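Local coordinates for copper-containing nitrite reductase (Hyphomicrobium denitrificans 1NES1, PDB 6TFO), which reduces nitrite to nitric oxide at a copper centre, as a three-domain copper-containing nitrite reductase that assembles as a homotrimer, at the interface of chains A and B. Coordinates in Å, arbitrary orientation; residue numbers count along the deposited sequence, not the author numbering. Chains: chain A/B, Copper-containing nitrite reductase.

Contact 1: the interface of chains A and B. Residues chain A 69, 71, 102, 425; chain B 267, 269, 318, 322.
The phenol ring of B:Tyr318 lies against the side-chain amide of A:Asn71, the two planes 27° apart in a tilted stack. A:Asn71 CG sits over that face, 3.8 Å from the ring centroid and shifted toward the rim, with OD1 reaching over CZ and ND2 over CE2. Beside the amide, on the same face, the methyl CG2 of A:Thr102 lies over the rim, 3.4 Å from B:Tyr318 CE1. On the opposite face the methyl CG2 of B:Ile322, one helical turn further along in 318-323, backs the ring from within its own chain. The phenol oxygen OH at the far end approaches the amide of A:Gln69, whose plane is nearly perpendicular to the ring. It lies 3.1 Å from NE2, almost on the extension of the CD-NE2 bond, so any hydrogen bond here is bent and probably weak. A:Gln69 gets there by an extended chain, CG anti to the backbone N (chi1 -176°). Its NE2 forms a well-made bond to A:Asn71 OD1 at 2.9 Å, almost straight and on a lone pair in the carbonyl plane. This bond fixes the rotation of both amides, so that A:Gln69 positions the group that covers the ring. An alanine in place of B:Tyr318 would probably leave the A:Asn71 amide without its aromatic partner and open a gap between strands 67-73 and 100-106 of chain A and B:Ile322. Beyond the phenol, A:Asp425 enters among B:Tyr318, B:Ile322 and B:Pro269, in van der Waals contact with all three. Chain A thus contributes its N-terminal cupredoxin strands and the 3-10 helix 421-426, shortly after the type 2 copper ligand A:His419. They meet chain B at the loop of its second type 1 copper site, between B:Cys263 and B:His271, and at helix 318-323. B:Ser267 follows a cis peptide bond and packs its CB 3.6 Å from A:Gln69 NE2.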
# COMPACT_ATOMS: atom_id res chain seq x y z
N GLN A 69 -27.79 14.55 14.96
CA GLN A 69 -27.60 13.80 13.71
C GLN A 69 -26.43 12.84 13.95
O GLN A 69 -25.34 13.31 14.34
CB GLN A 69 -27.30 14.74 12.54
CG GLN A 69 -27.20 14.03 11.20
CD GLN A 69 -26.80 14.99 10.10
OE1 GLN A 69 -27.32 16.09 9.99
NE2 GLN A 69 -25.91 14.56 9.21
N ASN A 71 -24.32 10.02 11.87
CA ASN A 71 -23.96 9.39 10.58
C ASN A 71 -23.26 8.05 10.85
O ASN A 71 -22.12 8.09 11.40
CB ASN A 71 -23.03 10.31 9.77
CG ASN A 71 -23.59 11.70 9.64
OD1 ASN A 71 -24.76 11.88 9.27
ND2 ASN A 71 -22.76 12.69 9.95
N THR A 102 -27.73 7.87 7.96
CA THR A 102 -27.82 8.96 8.95
C THR A 102 -29.26 8.96 9.47
O THR A 102 -30.18 8.51 8.73
CB THR A 102 -27.29 10.28 8.40
OG1 THR A 102 -28.38 10.90 7.72
CG2 THR A 102 -26.09 10.10 7.49
N ASP A 425 -23.32 20.74 5.71
CA ASP A 425 -22.39 19.85 6.44
C ASP A 425 -20.95 20.39 6.32
O ASP A 425 -20.08 19.72 6.84
CB ASP A 425 -22.57 18.41 5.96
CG ASP A 425 -24.00 17.90 6.09
OD1 ASP A 425 -24.57 18.04 7.16
OD2 ASP A 425 -24.52 17.34 5.10
N SER B 267 -30.49 14.41 8.10
CA SER B 267 -29.77 15.22 7.14
C SER B 267 -30.69 15.52 5.96
O SER B 267 -31.17 14.58 5.30
CB SER B 267 -28.51 14.49 6.67
OG SER B 267 -27.84 15.17 5.61
N PRO B 269 -29.91 16.90 3.03
CA PRO B 269 -29.31 16.38 1.81
C PRO B 269 -29.60 14.88 1.61
O PRO B 269 -29.81 14.47 0.50
CB PRO B 269 -27.80 16.61 1.99
CG PRO B 269 -27.71 17.72 3.01
CD PRO B 269 -28.94 17.59 3.90
N TYR B 318 -22.01 8.10 2.48
CA TYR B 318 -22.06 9.41 3.16
C TYR B 318 -20.90 10.29 2.68
O TYR B 318 -21.14 11.46 2.42
CB TYR B 318 -22.06 9.33 4.69
CG TYR B 318 -22.47 10.62 5.35
CD1 TYR B 318 -23.76 11.11 5.16
CD2 TYR B 318 -21.59 11.39 6.10
CE1 TYR B 318 -24.16 12.32 5.72
CE2 TYR B 318 -21.99 12.59 6.67
CZ TYR B 318 -23.28 13.06 6.48
OH TYR B 318 -23.71 14.26 7.01
N ILE B 322 -21.57 14.19 1.08
CA ILE B 322 -21.07 15.48 1.65
C ILE B 322 -19.95 16.07 0.78
O ILE B 322 -19.73 17.29 0.91
CB ILE B 322 -20.64 15.36 3.13
CG1 ILE B 322 -19.41 14.46 3.31
CG2 ILE B 322 -21.82 14.89 3.98
CD1 ILE B 322 -18.62 14.67 4.60

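Contact 2: the interface of chains A and B. Residues chain A 371-373, 409, 442; chain B 230-231, 254.
B:Thr230 and B:Gly231 approach the loop at A:Gly371, and a backbone hydrogen bond ties the chains together here. The amide N of B:Gly231 donates to the carbonyl O of A:Gly371 over 2.8 Å, in the carbonyl plane and on a lone pair. Van der Waals contacts centre on B:Thr230. With OG1 beside the backbone N (chi1 -54°), its methyl CG2 falls anti to that N and points between two acidic side chains of chain A. A:Asp409 OD1 lies 3.4 Å from this methyl, the two side chains crossing at about a right angle, and A:Glu372 OE1 lies 3.7 Å from it. On another side, A:Ile442 sets its CG2 branch 3.4 Å from the backbone O of B:Thr230. B:Leu254 CD1 comes to 4.2 Å of A:Asp409 OD1, a loose methyl-to-carboxylate contact, and has the methyls of A:Ile442 as apolar neighbours. Within chain A, A:Glu372 bends at chi2 (-64°) and folds back, its OE2 accepting from A:Ile373 N at 3.2 Å. This long, tilted bond may restrain the carboxylate, whose other oxygen faces the threonine methyl. All the residues are in loops: A:Gly371 to A:Ile373 directly follow strand 365-370, A:Asp409 lies between strands 400-407 and 412-418, A:Ile442 precedes strand 443-445, B:Leu254 lies between strands 246-252 and 257-262, and B:Thr230 and B:Gly231 lead into the 3-10 helix 232-238.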
# COMPACT_ATOMS: atom_id res chain seq x y z
N GLY A 371 -38.29 29.50 4.29
CA GLY A 371 -39.46 30.15 4.90
C GLY A 371 -39.86 31.45 4.21
O GLY A 371 -40.89 32.02 4.62
N GLU A 372 -39.08 31.92 3.22
CA GLU A 372 -39.35 33.18 2.47
C GLU A 372 -39.24 32.94 0.96
O GLU A 372 -38.69 31.91 0.53
CB GLU A 372 -38.42 34.31 2.91
CG GLU A 372 -39.01 35.22 3.98
CD GLU A 372 -40.24 36.02 3.58
OE1 GLU A 372 -40.97 36.50 4.50
OE2 GLU A 372 -40.47 36.18 2.36
N ILE A 373 -39.81 33.88 0.20
CA ILE A 373 -39.75 33.97 -1.29
C ILE A 373 -39.25 35.37 -1.60
O ILE A 373 -39.58 36.29 -0.86
CB ILE A 373 -41.13 33.70 -1.93
CG1 ILE A 373 -41.78 32.47 -1.29
CG2 ILE A 373 -41.00 33.58 -3.44
CD1 ILE A 373 -43.20 32.20 -1.77
N ASP A 409 -43.75 39.17 6.38
CA ASP A 409 -45.20 39.18 6.66
C ASP A 409 -45.40 38.65 8.08
O ASP A 409 -46.34 39.09 8.72
CB ASP A 409 -46.01 38.39 5.63
CG ASP A 409 -45.49 38.53 4.21
OD1 ASP A 409 -44.57 37.75 3.84
OD2 ASP A 409 -45.98 39.45 3.50
N ILE A 442 -51.15 33.27 8.23
CA ILE A 442 -50.18 33.03 7.11
C ILE A 442 -49.58 31.61 7.21
O ILE A 442 -49.40 30.96 6.16
CB ILE A 442 -49.10 34.13 7.06
CG1 ILE A 442 -49.68 35.43 6.49
CG2 ILE A 442 -47.87 33.67 6.28
CD1 ILE A 442 -48.71 36.57 6.41
N THR B 230 -44.66 30.81 3.26
CA THR B 230 -44.02 31.87 4.07
C THR B 230 -44.18 31.52 5.55
O THR B 230 -45.33 31.43 6.02
CB THR B 230 -44.62 33.23 3.70
OG1 THR B 230 -44.48 33.36 2.28
CG2 THR B 230 -43.95 34.40 4.40
N GLY B 231 -43.06 31.36 6.25
CA GLY B 231 -43.00 31.11 7.71
C GLY B 231 -42.00 30.00 8.05
O GLY B 231 -41.40 29.41 7.15
N LEU B 254 -49.16 32.98 -1.02
CA LEU B 254 -49.10 34.45 -1.18
C LEU B 254 -48.49 34.83 -2.52
O LEU B 254 -48.72 35.96 -2.94
CB LEU B 254 -48.24 35.05 -0.06
CG LEU B 254 -48.77 34.88 1.36
CD1 LEU B 254 -47.81 35.47 2.38
CD2 LEU B 254 -50.15 35.52 1.50

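Contact 1 and contact 2 share no residue, and the centres of their C-alpha atoms are about 27 Å apart, as separate patches of one interface that is not an exact two-fold. In chain A, contact 1 combines N-terminal cupredoxin strands with A:Asp425, whereas contact 2 uses loops at 371-373, 409 and 442 of that same later part. Both draw on the same copper-bearing cupredoxin region of chain B: contact 1 on the second type 1 copper loop, and also on helix 318-323, contact 2 close in sequence to the type 2 ligand B:His227. This is consistent with the homotrimer reported for this enzyme.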